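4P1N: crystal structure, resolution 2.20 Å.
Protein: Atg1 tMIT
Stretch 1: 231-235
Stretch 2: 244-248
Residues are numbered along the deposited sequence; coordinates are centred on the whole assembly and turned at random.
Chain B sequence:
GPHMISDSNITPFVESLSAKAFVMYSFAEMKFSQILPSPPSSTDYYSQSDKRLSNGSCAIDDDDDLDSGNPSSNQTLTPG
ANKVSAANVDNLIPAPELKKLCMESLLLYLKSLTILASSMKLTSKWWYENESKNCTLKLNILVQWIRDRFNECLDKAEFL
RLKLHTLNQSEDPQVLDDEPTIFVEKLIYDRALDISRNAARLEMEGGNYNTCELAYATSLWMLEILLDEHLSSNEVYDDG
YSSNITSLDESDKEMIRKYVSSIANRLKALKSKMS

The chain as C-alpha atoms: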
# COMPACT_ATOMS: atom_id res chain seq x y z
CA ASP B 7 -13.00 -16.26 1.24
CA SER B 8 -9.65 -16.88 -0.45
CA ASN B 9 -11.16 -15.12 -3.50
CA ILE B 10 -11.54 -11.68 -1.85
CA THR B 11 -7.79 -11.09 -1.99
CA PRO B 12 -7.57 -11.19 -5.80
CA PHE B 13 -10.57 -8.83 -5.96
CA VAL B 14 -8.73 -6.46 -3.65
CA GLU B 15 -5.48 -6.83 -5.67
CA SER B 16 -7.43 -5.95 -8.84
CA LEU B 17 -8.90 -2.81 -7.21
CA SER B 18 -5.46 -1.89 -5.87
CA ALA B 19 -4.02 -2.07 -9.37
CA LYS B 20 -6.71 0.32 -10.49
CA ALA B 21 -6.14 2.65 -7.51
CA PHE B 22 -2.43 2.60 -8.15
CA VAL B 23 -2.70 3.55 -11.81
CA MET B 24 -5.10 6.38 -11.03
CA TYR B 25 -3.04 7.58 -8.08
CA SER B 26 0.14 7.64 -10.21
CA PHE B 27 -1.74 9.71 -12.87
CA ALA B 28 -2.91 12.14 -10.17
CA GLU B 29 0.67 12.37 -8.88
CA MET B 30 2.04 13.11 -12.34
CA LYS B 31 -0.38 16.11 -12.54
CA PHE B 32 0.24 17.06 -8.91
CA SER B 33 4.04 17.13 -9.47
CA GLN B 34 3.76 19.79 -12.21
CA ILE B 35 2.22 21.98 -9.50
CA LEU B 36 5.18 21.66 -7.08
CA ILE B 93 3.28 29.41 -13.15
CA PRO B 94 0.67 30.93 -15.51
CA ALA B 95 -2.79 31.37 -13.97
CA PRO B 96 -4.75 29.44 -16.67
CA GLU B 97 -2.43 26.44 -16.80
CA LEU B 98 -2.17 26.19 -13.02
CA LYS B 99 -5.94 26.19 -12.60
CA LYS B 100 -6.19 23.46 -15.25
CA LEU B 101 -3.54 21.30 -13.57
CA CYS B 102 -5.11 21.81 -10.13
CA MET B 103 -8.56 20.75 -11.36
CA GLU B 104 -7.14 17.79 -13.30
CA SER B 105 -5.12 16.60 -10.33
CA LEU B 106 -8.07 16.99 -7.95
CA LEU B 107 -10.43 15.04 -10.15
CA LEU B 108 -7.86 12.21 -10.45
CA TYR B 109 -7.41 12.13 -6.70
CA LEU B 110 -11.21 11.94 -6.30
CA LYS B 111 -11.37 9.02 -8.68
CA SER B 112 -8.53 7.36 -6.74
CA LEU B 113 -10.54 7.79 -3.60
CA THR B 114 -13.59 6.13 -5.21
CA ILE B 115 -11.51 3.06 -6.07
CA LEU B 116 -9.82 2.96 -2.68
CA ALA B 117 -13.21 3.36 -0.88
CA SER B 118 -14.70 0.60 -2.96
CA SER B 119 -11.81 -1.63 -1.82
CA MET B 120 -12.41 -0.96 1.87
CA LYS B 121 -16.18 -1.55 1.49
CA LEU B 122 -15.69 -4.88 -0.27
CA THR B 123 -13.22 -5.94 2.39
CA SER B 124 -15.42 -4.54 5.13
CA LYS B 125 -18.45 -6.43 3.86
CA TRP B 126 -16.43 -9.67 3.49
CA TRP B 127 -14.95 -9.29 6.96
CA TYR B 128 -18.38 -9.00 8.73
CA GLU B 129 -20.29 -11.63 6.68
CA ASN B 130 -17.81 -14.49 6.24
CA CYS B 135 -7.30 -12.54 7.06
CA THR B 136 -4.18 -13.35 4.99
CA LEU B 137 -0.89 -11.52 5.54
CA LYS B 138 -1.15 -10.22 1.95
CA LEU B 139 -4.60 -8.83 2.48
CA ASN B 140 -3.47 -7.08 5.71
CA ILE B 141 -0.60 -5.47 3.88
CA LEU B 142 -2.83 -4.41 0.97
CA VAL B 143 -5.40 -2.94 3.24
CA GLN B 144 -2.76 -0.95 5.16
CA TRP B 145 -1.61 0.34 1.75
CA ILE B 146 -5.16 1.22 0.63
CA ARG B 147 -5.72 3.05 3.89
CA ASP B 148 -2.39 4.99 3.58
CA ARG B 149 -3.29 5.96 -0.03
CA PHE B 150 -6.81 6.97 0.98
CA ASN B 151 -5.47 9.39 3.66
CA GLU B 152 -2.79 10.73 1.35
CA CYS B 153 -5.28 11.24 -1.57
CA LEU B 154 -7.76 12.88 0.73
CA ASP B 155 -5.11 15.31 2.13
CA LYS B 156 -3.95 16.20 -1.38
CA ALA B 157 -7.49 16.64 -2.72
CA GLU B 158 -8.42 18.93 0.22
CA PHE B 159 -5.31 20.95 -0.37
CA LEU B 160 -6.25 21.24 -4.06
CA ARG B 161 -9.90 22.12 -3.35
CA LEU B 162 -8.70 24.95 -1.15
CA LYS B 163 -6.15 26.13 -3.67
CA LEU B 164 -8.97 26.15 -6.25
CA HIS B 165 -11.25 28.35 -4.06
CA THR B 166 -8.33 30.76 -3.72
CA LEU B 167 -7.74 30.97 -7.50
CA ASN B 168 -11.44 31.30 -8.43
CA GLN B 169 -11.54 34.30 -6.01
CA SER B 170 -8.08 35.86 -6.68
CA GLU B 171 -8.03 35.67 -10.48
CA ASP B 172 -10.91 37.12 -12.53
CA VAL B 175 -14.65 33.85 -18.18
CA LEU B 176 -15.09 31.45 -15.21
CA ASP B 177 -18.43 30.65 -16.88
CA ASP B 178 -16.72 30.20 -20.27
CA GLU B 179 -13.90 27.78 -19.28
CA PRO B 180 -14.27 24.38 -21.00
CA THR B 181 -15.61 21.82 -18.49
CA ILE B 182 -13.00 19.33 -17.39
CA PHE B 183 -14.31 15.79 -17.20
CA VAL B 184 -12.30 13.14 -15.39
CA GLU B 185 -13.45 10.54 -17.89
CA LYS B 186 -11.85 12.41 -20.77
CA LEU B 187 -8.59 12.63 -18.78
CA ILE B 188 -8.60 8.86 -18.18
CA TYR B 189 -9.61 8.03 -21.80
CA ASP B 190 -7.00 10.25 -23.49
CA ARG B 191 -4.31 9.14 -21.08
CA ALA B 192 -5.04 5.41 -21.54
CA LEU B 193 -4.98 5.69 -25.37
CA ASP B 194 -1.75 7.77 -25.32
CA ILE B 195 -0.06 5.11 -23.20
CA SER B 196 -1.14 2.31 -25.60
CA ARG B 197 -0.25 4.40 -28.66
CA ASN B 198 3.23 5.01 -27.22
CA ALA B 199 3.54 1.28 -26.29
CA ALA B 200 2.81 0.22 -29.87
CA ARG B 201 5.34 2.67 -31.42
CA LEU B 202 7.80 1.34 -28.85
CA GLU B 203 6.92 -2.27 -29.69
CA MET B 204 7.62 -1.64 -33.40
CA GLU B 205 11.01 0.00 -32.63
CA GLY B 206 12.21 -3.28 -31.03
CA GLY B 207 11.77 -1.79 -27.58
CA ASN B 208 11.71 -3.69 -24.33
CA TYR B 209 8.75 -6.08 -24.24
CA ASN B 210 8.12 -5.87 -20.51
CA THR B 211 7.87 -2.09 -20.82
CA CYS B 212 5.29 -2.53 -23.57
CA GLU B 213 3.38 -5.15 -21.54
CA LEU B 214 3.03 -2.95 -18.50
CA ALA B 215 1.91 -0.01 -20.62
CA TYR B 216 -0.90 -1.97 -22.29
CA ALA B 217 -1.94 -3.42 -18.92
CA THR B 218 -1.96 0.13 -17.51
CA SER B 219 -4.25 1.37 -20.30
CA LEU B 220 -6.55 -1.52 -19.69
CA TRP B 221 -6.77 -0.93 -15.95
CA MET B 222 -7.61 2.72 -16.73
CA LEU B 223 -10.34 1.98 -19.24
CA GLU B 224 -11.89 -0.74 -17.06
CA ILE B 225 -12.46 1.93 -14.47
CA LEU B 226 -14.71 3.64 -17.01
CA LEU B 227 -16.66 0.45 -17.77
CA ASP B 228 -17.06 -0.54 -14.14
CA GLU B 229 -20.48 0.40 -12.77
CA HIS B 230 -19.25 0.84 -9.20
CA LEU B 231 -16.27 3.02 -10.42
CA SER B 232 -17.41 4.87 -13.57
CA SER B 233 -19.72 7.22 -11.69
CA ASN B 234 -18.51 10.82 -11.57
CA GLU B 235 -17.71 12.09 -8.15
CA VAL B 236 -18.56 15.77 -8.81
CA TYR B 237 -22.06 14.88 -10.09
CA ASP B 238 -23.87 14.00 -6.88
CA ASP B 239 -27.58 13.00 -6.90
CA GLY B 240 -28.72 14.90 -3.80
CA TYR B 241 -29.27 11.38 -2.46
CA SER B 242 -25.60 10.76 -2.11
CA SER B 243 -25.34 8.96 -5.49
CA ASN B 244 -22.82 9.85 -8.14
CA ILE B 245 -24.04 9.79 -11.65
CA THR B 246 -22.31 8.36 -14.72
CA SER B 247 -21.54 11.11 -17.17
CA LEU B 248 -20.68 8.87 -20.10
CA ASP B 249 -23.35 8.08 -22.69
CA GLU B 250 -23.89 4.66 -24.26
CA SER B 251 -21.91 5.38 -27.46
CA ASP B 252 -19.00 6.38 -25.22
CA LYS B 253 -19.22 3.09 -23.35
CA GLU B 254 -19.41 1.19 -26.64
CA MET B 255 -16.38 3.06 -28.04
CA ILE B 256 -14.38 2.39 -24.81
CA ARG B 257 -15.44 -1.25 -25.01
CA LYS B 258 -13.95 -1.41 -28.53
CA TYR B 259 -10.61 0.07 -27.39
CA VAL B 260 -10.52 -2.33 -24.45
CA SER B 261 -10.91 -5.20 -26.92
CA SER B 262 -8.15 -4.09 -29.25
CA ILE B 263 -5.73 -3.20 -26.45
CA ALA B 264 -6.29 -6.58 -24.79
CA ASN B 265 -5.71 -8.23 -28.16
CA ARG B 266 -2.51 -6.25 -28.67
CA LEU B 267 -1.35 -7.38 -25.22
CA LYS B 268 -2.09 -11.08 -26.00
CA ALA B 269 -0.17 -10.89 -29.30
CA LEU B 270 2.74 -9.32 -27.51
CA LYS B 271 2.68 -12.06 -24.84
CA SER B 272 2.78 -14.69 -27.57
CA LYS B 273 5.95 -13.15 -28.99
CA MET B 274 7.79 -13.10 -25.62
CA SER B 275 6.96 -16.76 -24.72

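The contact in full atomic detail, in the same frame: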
# COMPACT_ATOMS: atom_id res chain seq x y z
N LEU B 231 -17.44 2.11 -10.35
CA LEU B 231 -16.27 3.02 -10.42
C LEU B 231 -16.39 4.14 -11.46
O LEU B 231 -15.66 5.13 -11.38
CB LEU B 231 -15.02 2.25 -10.78
CG LEU B 231 -14.64 1.05 -9.93
CD1 LEU B 231 -13.29 0.51 -10.41
CD2 LEU B 231 -14.58 1.44 -8.46
N SER B 232 -17.28 3.97 -12.44
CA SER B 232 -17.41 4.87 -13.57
C SER B 232 -18.30 6.05 -13.27
O SER B 232 -18.39 6.96 -14.07
CB SER B 232 -18.03 4.14 -14.77
OG SER B 232 -19.29 3.62 -14.41
N SER B 233 -18.96 6.05 -12.13
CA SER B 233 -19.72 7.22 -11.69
C SER B 233 -18.84 8.41 -11.35
O SER B 233 -17.77 8.24 -10.79
CB SER B 233 -20.57 6.85 -10.48
OG SER B 233 -21.71 6.14 -10.96
N ASN B 234 -19.32 9.62 -11.66
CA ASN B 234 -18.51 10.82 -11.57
C ASN B 234 -18.71 11.49 -10.22
O ASN B 234 -19.83 11.86 -9.86
CB ASN B 234 -18.84 11.77 -12.71
CG ASN B 234 -17.88 12.95 -12.78
OD1 ASN B 234 -17.62 13.61 -11.78
ND2 ASN B 234 -17.35 13.23 -13.98
N GLU B 235 -17.60 11.69 -9.51
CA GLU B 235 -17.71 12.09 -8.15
C GLU B 235 -18.06 13.58 -7.94
O GLU B 235 -18.29 13.97 -6.83
CB GLU B 235 -16.53 11.65 -7.23
CG GLU B 235 -15.24 10.94 -7.57
CD GLU B 235 -15.13 10.04 -8.77
OE1 GLU B 235 -15.12 8.78 -8.62
OE2 GLU B 235 -14.89 10.62 -9.86
N ASN B 244 -23.52 9.28 -7.02
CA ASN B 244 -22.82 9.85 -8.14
C ASN B 244 -23.35 9.27 -9.40
O ASN B 244 -23.74 8.11 -9.45
CB ASN B 244 -21.31 9.61 -7.96
CG ASN B 244 -20.79 10.29 -6.69
OD1 ASN B 244 -20.30 9.64 -5.80
ND2 ASN B 244 -20.97 11.58 -6.59
N ILE B 245 -23.37 10.10 -10.43
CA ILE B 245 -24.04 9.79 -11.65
C ILE B 245 -22.98 9.58 -12.74
O ILE B 245 -21.96 10.30 -12.79
CB ILE B 245 -24.98 10.96 -12.01
CG1 ILE B 245 -26.11 11.10 -10.96
CG2 ILE B 245 -25.56 10.80 -13.41
CD1 ILE B 245 -26.80 9.81 -10.56
N THR B 246 -23.22 8.59 -13.60
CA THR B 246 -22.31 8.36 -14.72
C THR B 246 -22.59 9.43 -15.75
O THR B 246 -23.73 9.79 -16.01
CB THR B 246 -22.46 6.98 -15.35
OG1 THR B 246 -22.26 6.00 -14.33
CG2 THR B 246 -21.43 6.77 -16.45
N SER B 247 -21.52 9.97 -16.29
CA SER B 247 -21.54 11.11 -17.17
C SER B 247 -21.34 10.68 -18.62
O SER B 247 -21.52 11.47 -19.55
CB SER B 247 -20.40 12.04 -16.76
OG SER B 247 -20.38 13.19 -17.59
N LEU B 248 -20.90 9.44 -18.80
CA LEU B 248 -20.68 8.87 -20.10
C LEU B 248 -22.05 8.51 -20.67
O LEU B 248 -22.93 8.09 -19.92
CB LEU B 248 -19.86 7.58 -19.99
CG LEU B 248 -18.41 7.67 -19.48
CD1 LEU B 248 -17.94 6.30 -19.02
CD2 LEU B 248 -17.49 8.18 -20.55

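How do the two backbones meet? They cross rather than run alongside each other: the end-to-end directions of Ser232 to Glu235 and Asn244 to Ser247 lie 119° apart, and the closest approach of the traces brings Ser233 CA within 4.1 Å of Thr246 CA. One well-formed backbone hydrogen bond ties them, from Asn234 N to Ile245 O at 3.0 Å, with an N-H...O angle of 164° that is close to straight. The pairing of Asn234 with Ile245 is antiparallel but loose, and the chain turns a corner at Glu235.

What does Ser233 do at the crossing? Its CA-to-CB bond points sideways, and chi1 near -78° (m) places the hydroxyl beside two oxygens of the other stretch. Ser233 OG lies 3.2 Å from Asn244 O and 3.4 Å from Thr246 OG1; the latter pair makes a weak hydrogen bond in which either hydroxyl could be the donor. Because a single hydroxyl proton cannot fully serve both neighbours, its allocation remains open. Ser232 OG sits 3.8 Å from Thr246 OG1 and finds its hydrogen bond elsewhere in the structure.

Why does Asn244 lose the most surface to its partner stretch? Its CA-to-CB bond points toward that stretch, which covers 73 Å² of the residue. Asn244 CB packs 3.3 Å from Asn234 O and 3.8 Å from Ser233 CB, while Asn244 ND2 comes within 3.6 Å of Glu235 O.

What do the remaining side chains add? Asn234 CB lies 3.4 Å from Ile245 O, and Asn234 ND2 approaches Ser247 CB at 4.3 Å; this amide nitrogen is hydrogen-bonded elsewhere in the structure. The CA-to-CB bond of Glu235 points away, and both its carboxylate oxygens are likewise satisfied elsewhere.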